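Local coordinates for solute-binding protein Csal_2479 (Chromohalobacter salexigens, PDB 4P1L) that binds D-glucuronate and probably delivers it to a tripartite ATP-independent periplasmic (TRAP) transporter for uptake into the cell, at residues A[99-104]-A[316-321]; A[103-108]-A[298-303]; A[134-139]-A[253-258]; A[223-228]-A[286-291]. All blocks are in the same frame, centred on the assembly; numbering follows the deposited sequence.

Contact 1. Residues A[99-104]-A[316-321]; sequences ANVLSL and SLVTDI
Val101 and Leu104, the residues that carry the loop side of this contact, belong to a helically wound loop whose shortest sound bond runs from Ser103 N to Asn100 O at 2.9 Å. The loop is built on bonds from residue i+3 back to residue i: Leu104 N reaches Val101 O in the same way, which brings both hydrophobic side chains round to helix 315-323. In this TRAP-type member of the periplasmic binding protein fold, the loop follows strand 84-88, and the helix is the last of the chain. Packing between them is wholly apolar, and no hydrogen bond passes between 99-104 and 316-321.

Val101 is the central piece. With CG1 anti to the backbone N (chi1 170°), its two methyls are spread along the helix surface: CG2 goes to Leu317 CD2 at 4.0 Å, CG1 to Ile321 CD1 at 3.8 Å, and both lie at a similar distance from Val318 CG2. Leu317 and Ile321, one helical turn apart, thus receive one methyl each, while Val318 fills the side between Val101 and Leu104. Beyond the two segments, Phe126 of helix 121-132 packs on Leu317, and Phe307 of helix 301-310 covers Val101 and Leu104. A polar tie of this helix lies off the apolar face, where Asp320 forms a salt bridge with Arg125. The last link is made by Leu104, which runs nearly square to Val318 and sets CD1 3.9 Å from Val318 CG2.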
# COMPACT_ATOMS: atom_id res chain seq x y z
N ALA A 99 11.02 0.86 6.54
CA ALA A 99 9.80 0.60 5.79
C ALA A 99 10.02 -0.38 4.66
O ALA A 99 9.07 -1.06 4.26
CB ALA A 99 9.18 1.93 5.25
N ASN A 100 11.24 -0.48 4.13
CA ASN A 100 11.49 -1.44 3.05
C ASN A 100 11.23 -2.88 3.46
O ASN A 100 10.97 -3.73 2.60
CB ASN A 100 12.93 -1.36 2.53
CG ASN A 100 13.10 -0.29 1.50
OD1 ASN A 100 12.36 -0.24 0.52
ND2 ASN A 100 14.04 0.63 1.74
N VAL A 101 11.28 -3.16 4.75
CA VAL A 101 11.02 -4.53 5.21
C VAL A 101 9.63 -4.98 4.76
O VAL A 101 9.44 -6.14 4.41
CB VAL A 101 11.14 -4.63 6.74
CG1 VAL A 101 10.64 -5.98 7.25
CG2 VAL A 101 12.60 -4.42 7.16
N LEU A 102 8.68 -4.05 4.73
CA LEU A 102 7.30 -4.34 4.39
C LEU A 102 7.13 -4.66 2.91
O LEU A 102 6.10 -5.20 2.51
CB LEU A 102 6.40 -3.16 4.76
CG LEU A 102 6.42 -2.81 6.23
CD1 LEU A 102 5.62 -1.49 6.46
CD2 LEU A 102 5.90 -3.95 7.10
N SER A 103 8.13 -4.31 2.11
CA SER A 103 8.10 -4.58 0.67
C SER A 103 8.85 -5.84 0.31
O SER A 103 8.99 -6.16 -0.86
CB SER A 103 8.70 -3.39 -0.09
OG SER A 103 7.80 -2.30 -0.06
N LEU A 104 9.31 -6.59 1.31
CA LEU A 104 9.85 -7.90 1.01
C LEU A 104 8.69 -8.81 0.60
O LEU A 104 7.71 -8.94 1.34
CB LEU A 104 10.66 -8.45 2.20
CG LEU A 104 11.99 -7.75 2.52
CD1 LEU A 104 12.52 -8.12 3.93
CD2 LEU A 104 13.06 -8.09 1.46
N SER A 316 16.72 -8.22 12.50
CA SER A 316 15.85 -8.69 13.56
C SER A 316 14.39 -8.26 13.37
O SER A 316 13.46 -8.94 13.85
CB SER A 316 16.41 -8.29 14.94
OG SER A 316 16.26 -6.91 15.18
N LEU A 317 14.17 -7.16 12.66
CA LEU A 317 12.83 -6.78 12.28
C LEU A 317 12.26 -7.78 11.26
O LEU A 317 11.11 -8.19 11.38
CB LEU A 317 12.83 -5.36 11.71
CG LEU A 317 11.49 -4.74 11.33
CD1 LEU A 317 10.47 -4.86 12.46
CD2 LEU A 317 11.70 -3.27 10.91
N VAL A 318 13.07 -8.19 10.29
CA VAL A 318 12.65 -9.22 9.34
C VAL A 318 12.28 -10.53 10.06
O VAL A 318 11.21 -11.10 9.85
CB VAL A 318 13.73 -9.50 8.29
CG1 VAL A 318 13.28 -10.62 7.35
CG2 VAL A 318 14.08 -8.22 7.49
N THR A 319 13.17 -11.00 10.94
CA THR A 319 12.95 -12.27 11.62
C THR A 319 11.84 -12.18 12.66
O THR A 319 11.10 -13.15 12.85
CB THR A 319 14.25 -12.85 12.24
OG1 THR A 319 14.76 -11.96 13.22
CG2 THR A 319 15.31 -13.03 11.19
N ASP A 320 11.66 -11.01 13.29
CA ASP A 320 10.58 -10.87 14.26
C ASP A 320 9.21 -10.98 13.55
O ASP A 320 8.29 -11.61 14.05
CB ASP A 320 10.67 -9.56 15.05
CG ASP A 320 11.79 -9.56 16.11
OD1 ASP A 320 12.35 -10.64 16.42
OD2 ASP A 320 12.11 -8.47 16.62
N ILE A 321 9.09 -10.37 12.37
CA ILE A 321 7.85 -10.45 11.62
C ILE A 321 7.60 -11.89 11.18
O ILE A 321 6.47 -12.40 11.27
CB ILE A 321 7.87 -9.49 10.42
CG1 ILE A 321 7.77 -8.04 10.93
CG2 ILE A 321 6.72 -9.82 9.45
CD1 ILE A 321 8.16 -6.98 9.88

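Contact 2. Residues A[103-108]-A[298-303]; sequences SLPFIF and AKMQPI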
# COMPACT_ATOMS: atom_id res chain seq x y z
N SER A 103 8.13 -4.31 2.11
CA SER A 103 8.10 -4.58 0.67
C SER A 103 8.85 -5.84 0.31
O SER A 103 8.99 -6.16 -0.86
CB SER A 103 8.70 -3.39 -0.09
OG SER A 103 7.80 -2.30 -0.06
N LEU A 104 9.31 -6.59 1.31
CA LEU A 104 9.85 -7.90 1.01
C LEU A 104 8.69 -8.81 0.60
O LEU A 104 7.71 -8.94 1.34
CB LEU A 104 10.66 -8.45 2.20
CG LEU A 104 11.99 -7.75 2.52
CD1 LEU A 104 12.52 -8.12 3.93
CD2 LEU A 104 13.06 -8.09 1.46
N PRO A 105 8.78 -9.42 -0.59
CA PRO A 105 7.68 -10.26 -1.07
C PRO A 105 7.37 -11.41 -0.12
O PRO A 105 8.28 -12.06 0.40
CB PRO A 105 8.17 -10.77 -2.44
CG PRO A 105 9.15 -9.70 -2.89
CD PRO A 105 9.84 -9.27 -1.61
N PHE A 106 6.09 -11.65 0.11
CA PHE A 106 5.64 -12.76 0.96
C PHE A 106 6.05 -12.66 2.43
O PHE A 106 6.00 -13.65 3.16
CB PHE A 106 6.11 -14.12 0.37
CG PHE A 106 5.63 -14.36 -1.03
CD1 PHE A 106 4.34 -14.81 -1.27
CD2 PHE A 106 6.46 -14.11 -2.13
CE1 PHE A 106 3.89 -15.02 -2.55
CE2 PHE A 106 6.00 -14.33 -3.42
CZ PHE A 106 4.73 -14.76 -3.63
N ILE A 107 6.43 -11.49 2.92
CA ILE A 107 6.84 -11.41 4.31
C ILE A 107 5.66 -11.68 5.25
O ILE A 107 5.84 -12.25 6.32
CB ILE A 107 7.57 -10.10 4.66
CG1 ILE A 107 8.27 -10.29 6.01
CG2 ILE A 107 6.63 -8.89 4.61
CD1 ILE A 107 9.28 -9.25 6.31
N PHE A 108 4.46 -11.27 4.84
CA PHE A 108 3.23 -11.56 5.60
C PHE A 108 2.49 -12.74 4.96
O PHE A 108 2.41 -12.83 3.74
CB PHE A 108 2.29 -10.35 5.64
CG PHE A 108 2.84 -9.17 6.40
CD1 PHE A 108 3.04 -9.25 7.77
CD2 PHE A 108 3.18 -8.01 5.73
CE1 PHE A 108 3.55 -8.18 8.46
CE2 PHE A 108 3.70 -6.94 6.42
CZ PHE A 108 3.90 -7.04 7.79
N ALA A 298 9.89 -19.09 -3.06
CA ALA A 298 11.22 -19.67 -3.00
C ALA A 298 12.18 -18.85 -3.86
O ALA A 298 13.35 -18.66 -3.51
CB ALA A 298 11.21 -21.11 -3.45
N LYS A 299 11.68 -18.33 -4.98
CA LYS A 299 12.52 -17.51 -5.86
C LYS A 299 12.93 -16.16 -5.26
O LYS A 299 13.79 -15.47 -5.81
CB LYS A 299 11.81 -17.30 -7.19
CG LYS A 299 11.84 -18.53 -8.08
CD LYS A 299 11.32 -18.20 -9.44
CE LYS A 299 12.04 -18.97 -10.54
NZ LYS A 299 11.84 -20.42 -10.38
N MSE A 300 12.28 -15.76 -4.16
CA MSE A 300 12.56 -14.47 -3.54
C MSE A 300 13.77 -14.47 -2.58
O MSE A 300 14.19 -13.41 -2.12
CB MSE A 300 11.34 -13.96 -2.77
CG MSE A 300 10.06 -13.98 -3.58
SE MSE A 300 10.10 -12.70 -5.10
CE MSE A 300 10.64 -13.85 -6.54
N GLN A 301 14.32 -15.64 -2.30
CA GLN A 301 15.42 -15.76 -1.34
C GLN A 301 16.58 -14.76 -1.53
O GLN A 301 17.05 -14.15 -0.56
CB GLN A 301 15.97 -17.19 -1.32
CG GLN A 301 16.91 -17.46 -0.14
CD GLN A 301 16.20 -17.35 1.20
OE1 GLN A 301 15.19 -18.02 1.44
NE2 GLN A 301 16.71 -16.49 2.07
N PRO A 302 17.03 -14.56 -2.78
CA PRO A 302 18.15 -13.64 -2.99
C PRO A 302 17.81 -12.23 -2.57
O PRO A 302 18.69 -11.47 -2.17
CB PRO A 302 18.38 -13.68 -4.51
CG PRO A 302 17.82 -15.00 -4.93
CD PRO A 302 16.65 -15.26 -4.03
N ILE A 303 16.52 -11.87 -2.68
CA ILE A 303 16.06 -10.55 -2.27
C ILE A 303 16.24 -10.37 -0.75
O ILE A 303 16.74 -9.35 -0.26
CB ILE A 303 14.60 -10.31 -2.72
CG1 ILE A 303 14.53 -10.40 -4.25
CG2 ILE A 303 14.14 -8.95 -2.28
CD1 ILE A 303 13.12 -10.19 -4.83
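Met300, present as selenomethionine, presses on Pro105 from the turn that leads into helix 301-310 and has the largest surface buried here. The bend at chi2 (-67°) brings the selenium to the proline instead of letting it run out from the backbone. Met300 SE consequently lies 3.8 Å from Pro105 CB and equally close to Pro105 CG, with the selenomethionine athwart the proline. The methylene before it serves a second neighbour: Met300 CG meets Phe106 CD2 at 3.9 Å, arriving at the edge of the ring and near its plane rather than over a face.

Proline and phenylalanine occupy the middle of a type II beta turn from Leu104 to Ile107, with Phe106 at the positive phi (64°) of the third position. In the periplasmic binding protein fold of this solute-binding protein, the turn lies between strand 84-88 and helix 111-118, and here it is packed against a C-terminal helix. Tyr304, on that helix, hydrogen-bonds Pro105 O through its hydroxyl, while the backbone of Phe106 is bonded to His229.

Ile303 completes the apolar surface one turn further along. Its CG2 branch touches Leu104 CD2 at 4.0 Å, the two branched chains running antiparallel, flank to flank, and approaches Pro105 CD more loosely at 4.4 Å. Leu173 and Gln176 of helix 172-181 also pack on Ile303.

Contact 3. Residues A[134-139]-A[253-258]; sequences NLIVLS and AIREAA. With SO4 (sulfate ion), chain E.
Leu138 CB and Ala258 CB stand 3.3 Å apart, closer than a methylene and a methyl carbon normally come, where a strand with a classic beta bulge meets a long helix. The bulge, Leu138 and Ser139 opposite Leu236, lies in strand 135-141, which borders the five-stranded mixed sheet of one lobe of this periplasmic binding protein. Helix 248-282 crosses the strand, the local axes making 53°.

Ser139 supplies the direct hydrogen bond, OG to Ala258 O at 2.9 Å; the hydroxyl comes in from above the carbonyl plane, 64° out of it. One turn earlier in the helix, Leu138 CD1 packs on Ile254 CG2 at 3.8 Å. The other methyl, Leu138 CD2, lies over one face of the Arg255 guanidinium, offset toward its rim.

A bend at chi3 (-85°) turns that guanidinium in toward the strand. There it grips a sulfate, probably from the crystallisation liquor, which Trp243 NE1 also holds: Arg255 NE donates to O1 and Arg255 NH2 to O3, each at 3.1 Å. One water ties the same group to the strand backbone, donating to Val137 O at 2.7 Å and accepting from Arg255 NH2 at 3.2 Å.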
# COMPACT_ATOMS: atom_id res chain seq x y z
N ASN A 134 9.89 12.74 10.01
CA ASN A 134 8.89 13.82 10.13
C ASN A 134 7.47 13.43 9.80
O ASN A 134 6.64 14.30 9.52
CB ASN A 134 9.25 15.02 9.24
CG ASN A 134 10.28 15.93 9.86
OD1 ASN A 134 10.67 15.77 11.01
ND2 ASN A 134 10.71 16.92 9.08
N LEU A 135 7.16 12.14 9.85
CA LEU A 135 5.79 11.67 9.66
C LEU A 135 5.29 10.96 10.91
O LEU A 135 5.93 10.00 11.39
CB LEU A 135 5.71 10.74 8.44
CG LEU A 135 6.06 11.38 7.09
CD1 LEU A 135 6.19 10.31 5.99
CD2 LEU A 135 5.04 12.44 6.67
N ILE A 136 4.15 11.42 11.43
CA ILE A 136 3.60 10.86 12.65
C ILE A 136 2.44 9.91 12.29
O ILE A 136 1.40 10.35 11.82
CB ILE A 136 3.10 11.95 13.59
CG1 ILE A 136 4.19 13.00 13.84
CG2 ILE A 136 2.60 11.33 14.87
CD1 ILE A 136 5.51 12.42 14.38
N VAL A 137 2.66 8.61 12.50
CA VAL A 137 1.65 7.61 12.12
C VAL A 137 0.62 7.49 13.21
O VAL A 137 0.95 7.28 14.39
CB VAL A 137 2.27 6.22 11.90
CG1 VAL A 137 1.17 5.19 11.70
CG2 VAL A 137 3.22 6.23 10.72
N LEU A 138 -0.65 7.64 12.83
CA LEU A 138 -1.75 7.59 13.77
C LEU A 138 -2.50 6.25 13.72
O LEU A 138 -3.08 5.83 14.71
CB LEU A 138 -2.73 8.71 13.49
CG LEU A 138 -2.15 10.13 13.55
CD1 LEU A 138 -3.27 11.14 13.44
CD2 LEU A 138 -1.36 10.33 14.82
N SER A 139 -2.53 5.62 12.56
CA SER A 139 -3.20 4.34 12.42
C SER A 139 -2.80 3.68 11.12
O SER A 139 -2.18 4.32 10.26
CB SER A 139 -4.71 4.53 12.49
OG SER A 139 -5.17 5.31 11.40
N ALA A 253 -7.26 13.55 20.87
CA ALA A 253 -8.52 13.42 20.15
C ALA A 253 -8.31 12.98 18.70
O ALA A 253 -9.06 12.15 18.17
CB ALA A 253 -9.30 14.75 20.19
N ILE A 254 -7.28 13.52 18.05
CA ILE A 254 -7.03 13.21 16.65
C ILE A 254 -6.50 11.77 16.50
O ILE A 254 -6.84 11.06 15.56
CB ILE A 254 -6.11 14.28 16.01
CG1 ILE A 254 -6.86 15.62 15.98
CG2 ILE A 254 -5.65 13.87 14.60
CD1 ILE A 254 -6.01 16.80 15.56
N ARG A 255 -5.70 11.35 17.47
CA ARG A 255 -5.22 9.98 17.50
C ARG A 255 -6.42 9.02 17.62
O ARG A 255 -6.49 8.00 16.91
CB ARG A 255 -4.23 9.81 18.66
CG ARG A 255 -3.35 8.61 18.58
CD ARG A 255 -2.24 8.64 19.64
NE ARG A 255 -1.02 9.38 19.27
CZ ARG A 255 -0.13 8.97 18.37
NH1 ARG A 255 -0.34 7.85 17.69
NH2 ARG A 255 0.96 9.69 18.13
N GLU A 256 -7.37 9.36 18.49
CA GLU A 256 -8.59 8.57 18.61
C GLU A 256 -9.38 8.52 17.29
O GLU A 256 -9.82 7.45 16.87
CB GLU A 256 -9.49 9.07 19.74
CG GLU A 256 -10.70 8.17 19.97
CD GLU A 256 -11.62 8.65 21.10
OE1 GLU A 256 -11.34 9.72 21.71
OE2 GLU A 256 -12.62 7.95 21.36
N ALA A 257 -9.54 9.67 16.64
CA ALA A 257 -10.24 9.74 15.35
C ALA A 257 -9.58 8.85 14.30
O ALA A 257 -10.26 8.22 13.51
CB ALA A 257 -10.28 11.16 14.84
N ALA A 258 -8.25 8.83 14.29
CA ALA A 258 -7.49 8.04 13.32
C ALA A 258 -7.64 6.54 13.57
O ALA A 258 -7.72 5.74 12.62
CB ALA A 258 -6.01 8.42 13.39
S SO4 E . 1.90 11.94 20.90
O1 SO4 E . 0.49 11.57 20.88
O2 SO4 E . 2.64 10.97 21.70
O3 SO4 E . 2.50 11.98 19.56
O4 SO4 E . 2.03 13.28 21.47
O HOH W 1 2.69 7.69 16.36

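Contact 4. Residues A[223-228]-A[286-291]; sequences YYSLTE and KINEVD
Tyr224 and Asn288 each use both backbone polar groups in the pairing of two parallel strands, in which 286-288 forms the outer edge of the four-stranded mixed sheet of the second lobe. Tyr224 N donates to Lys286 O at 2.9 Å, Asn288 N to Tyr224 O, and Leu226 N to Asn288 O.

Side chains extend this network on the face of Ser225 and Asn288. Ser225 OG donates to Asn288 OD1 at 2.7 Å, in the carbonyl plane and on a lone pair, and also has a bond with Val155 N. With CG between its backbone N and carbonyl carbon (chi1 70°), Asn288 turns its amide toward Ser225, and its ND2 is shared between Glu289 O and Val155 O. On the same face the extended Lys286 runs alongside the Tyr223 ring, its CD 3.5 Å from Tyr223 CE1. On the other face Tyr224 OH is bonded to Asn207 O, the backbone of a glucuronate-binding residue, while its ring stacks with that of Tyr209.

Past the bond from Leu226 N the backbone turns: Leu226 is the centre of an inverse gamma turn closed by Thr227 N to Ser225 O at 2.8 Å. Leu226 CD1 lies between Ile287 CG2, at 3.9 Å, and the Glu289 carboxylate. Glu289 OE1 accepts from two waters, one of which joins it to Glu228 OE2; Lys293 forms a salt bridge with Glu228 and probably eases the proximity of the carboxylates. The second water donates to Leu226 O at 2.7 Å and to Glu289 OE1 at 2.8 Å, and accepts from Val290 N at 3.0 Å.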
# COMPACT_ATOMS: atom_id res chain seq x y z
N TYR A 223 -6.48 -11.00 -17.43
CA TYR A 223 -6.01 -12.17 -16.68
C TYR A 223 -5.49 -11.68 -15.35
O TYR A 223 -4.60 -10.86 -15.30
CB TYR A 223 -4.87 -12.87 -17.40
CG TYR A 223 -5.28 -13.38 -18.77
CD1 TYR A 223 -5.94 -14.60 -18.91
CD2 TYR A 223 -5.06 -12.62 -19.90
CE1 TYR A 223 -6.33 -15.05 -20.16
CE2 TYR A 223 -5.46 -13.06 -21.17
CZ TYR A 223 -6.10 -14.27 -21.28
OH TYR A 223 -6.49 -14.73 -22.52
N TYR A 224 -6.06 -12.20 -14.27
CA TYR A 224 -5.63 -11.85 -12.94
C TYR A 224 -5.21 -13.16 -12.29
O TYR A 224 -6.01 -14.09 -12.19
CB TYR A 224 -6.79 -11.20 -12.19
CG TYR A 224 -6.47 -10.57 -10.84
CD1 TYR A 224 -6.50 -11.31 -9.67
CD2 TYR A 224 -6.14 -9.22 -10.75
CE1 TYR A 224 -6.21 -10.72 -8.43
CE2 TYR A 224 -5.84 -8.64 -9.52
CZ TYR A 224 -5.86 -9.38 -8.37
OH TYR A 224 -5.61 -8.77 -7.14
N SER A 225 -3.96 -13.23 -11.86
CA SER A 225 -3.41 -14.48 -11.32
C SER A 225 -2.97 -14.24 -9.88
O SER A 225 -2.17 -13.35 -9.62
CB SER A 225 -2.23 -14.93 -12.16
OG SER A 225 -2.58 -15.17 -13.53
N LEU A 226 -3.47 -15.07 -8.96
CA LEU A 226 -3.39 -14.79 -7.53
C LEU A 226 -2.04 -15.15 -6.89
O LEU A 226 -1.93 -15.99 -5.97
CB LEU A 226 -4.56 -15.49 -6.81
CG LEU A 226 -5.92 -14.83 -7.08
CD1 LEU A 226 -7.09 -15.76 -6.78
CD2 LEU A 226 -6.04 -13.57 -6.25
N THR A 227 -1.01 -14.47 -7.36
CA THR A 227 0.30 -14.55 -6.73
C THR A 227 0.33 -14.05 -5.26
O THR A 227 1.11 -14.57 -4.48
CB THR A 227 1.33 -13.79 -7.55
OG1 THR A 227 0.81 -12.49 -7.88
CG2 THR A 227 1.68 -14.57 -8.83
N GLU A 228 -0.46 -13.02 -4.92
CA GLU A 228 -0.59 -12.51 -3.56
C GLU A 228 0.79 -12.28 -2.94
O GLU A 228 1.08 -12.67 -1.80
CB GLU A 228 -1.49 -13.45 -2.72
CG GLU A 228 -2.87 -13.56 -3.34
CD GLU A 228 -3.84 -14.48 -2.63
OE1 GLU A 228 -5.04 -14.17 -2.59
OE2 GLU A 228 -3.41 -15.52 -2.15
N LYS A 286 -10.71 -13.23 -16.32
CA LYS A 286 -10.30 -14.57 -16.04
C LYS A 286 -9.35 -14.57 -14.84
O LYS A 286 -8.21 -14.07 -14.91
CB LYS A 286 -9.61 -15.16 -17.26
CG LYS A 286 -10.54 -15.18 -18.49
CD LYS A 286 -9.79 -15.54 -19.76
CE LYS A 286 -10.70 -15.50 -21.00
NZ LYS A 286 -9.89 -15.49 -22.27
N ILE A 287 -9.85 -15.09 -13.72
CA ILE A 287 -9.09 -15.17 -12.48
C ILE A 287 -8.63 -16.60 -12.25
O ILE A 287 -9.42 -17.53 -12.37
CB ILE A 287 -9.93 -14.77 -11.25
CG1 ILE A 287 -10.46 -13.34 -11.40
CG2 ILE A 287 -9.09 -14.87 -9.97
CD1 ILE A 287 -11.38 -12.90 -10.29
N ASN A 288 -7.35 -16.77 -11.93
CA ASN A 288 -6.82 -18.09 -11.60
C ASN A 288 -5.94 -18.04 -10.37
O ASN A 288 -5.14 -17.13 -10.22
CB ASN A 288 -6.01 -18.72 -12.76
CG ASN A 288 -4.67 -18.02 -13.01
OD1 ASN A 288 -4.63 -16.90 -13.51
ND2 ASN A 288 -3.58 -18.69 -12.69
N GLU A 289 -6.11 -19.03 -9.49
CA GLU A 289 -5.15 -19.30 -8.44
C GLU A 289 -3.91 -19.78 -9.21
O GLU A 289 -4.04 -20.43 -10.25
CB GLU A 289 -5.64 -20.40 -7.49
CG GLU A 289 -7.00 -20.13 -6.83
CD GLU A 289 -6.91 -19.10 -5.69
OE1 GLU A 289 -5.79 -18.66 -5.32
OE2 GLU A 289 -7.98 -18.75 -5.16
N VAL A 290 -2.74 -19.47 -8.70
CA VAL A 290 -1.51 -20.01 -9.25
C VAL A 290 -1.34 -21.44 -8.77
O VAL A 290 -2.01 -21.88 -7.84
CB VAL A 290 -0.24 -19.17 -8.91
CG1 VAL A 290 -0.37 -17.75 -9.48
CG2 VAL A 290 0.04 -19.12 -7.40
N ASP A 291 -0.45 -22.17 -9.43
CA ASP A 291 -0.17 -23.55 -9.08
C ASP A 291 0.28 -23.69 -7.65
O ASP A 291 -0.22 -24.52 -6.93
CB ASP A 291 0.93 -24.13 -9.98
CG ASP A 291 0.40 -24.58 -11.32
OD1 ASP A 291 -0.77 -24.25 -11.64
OD2 ASP A 291 1.15 -25.27 -12.03
O HOH W 2 -8.41 -12.70 -23.46
O HOH W 3 -3.03 -18.48 -5.83
O HOH W 4 -5.57 -17.51 -2.83

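Contacts 1 and 2 adjoin and share Ser103 and Leu104: the same loop meets helix 315-323 in one and segment 298-303 in the other, in both cases through buried apolar packing with no hydrogen bond across. Contact 3 is also mainly buried, but mixes close carbon packing with a serine bond and an arginine at its margin. Contact 4, partly buried, relies on strand pairing and bridging waters. It touches contact 2 where Phe106 packs on the backbone of 227-228, whereas contacts 3 and 4, with centres about 36 Å apart, involve strands of different sheets; helix 248-282, which takes part in contact 3, leads along the chain to strand 286-288 of contact 4.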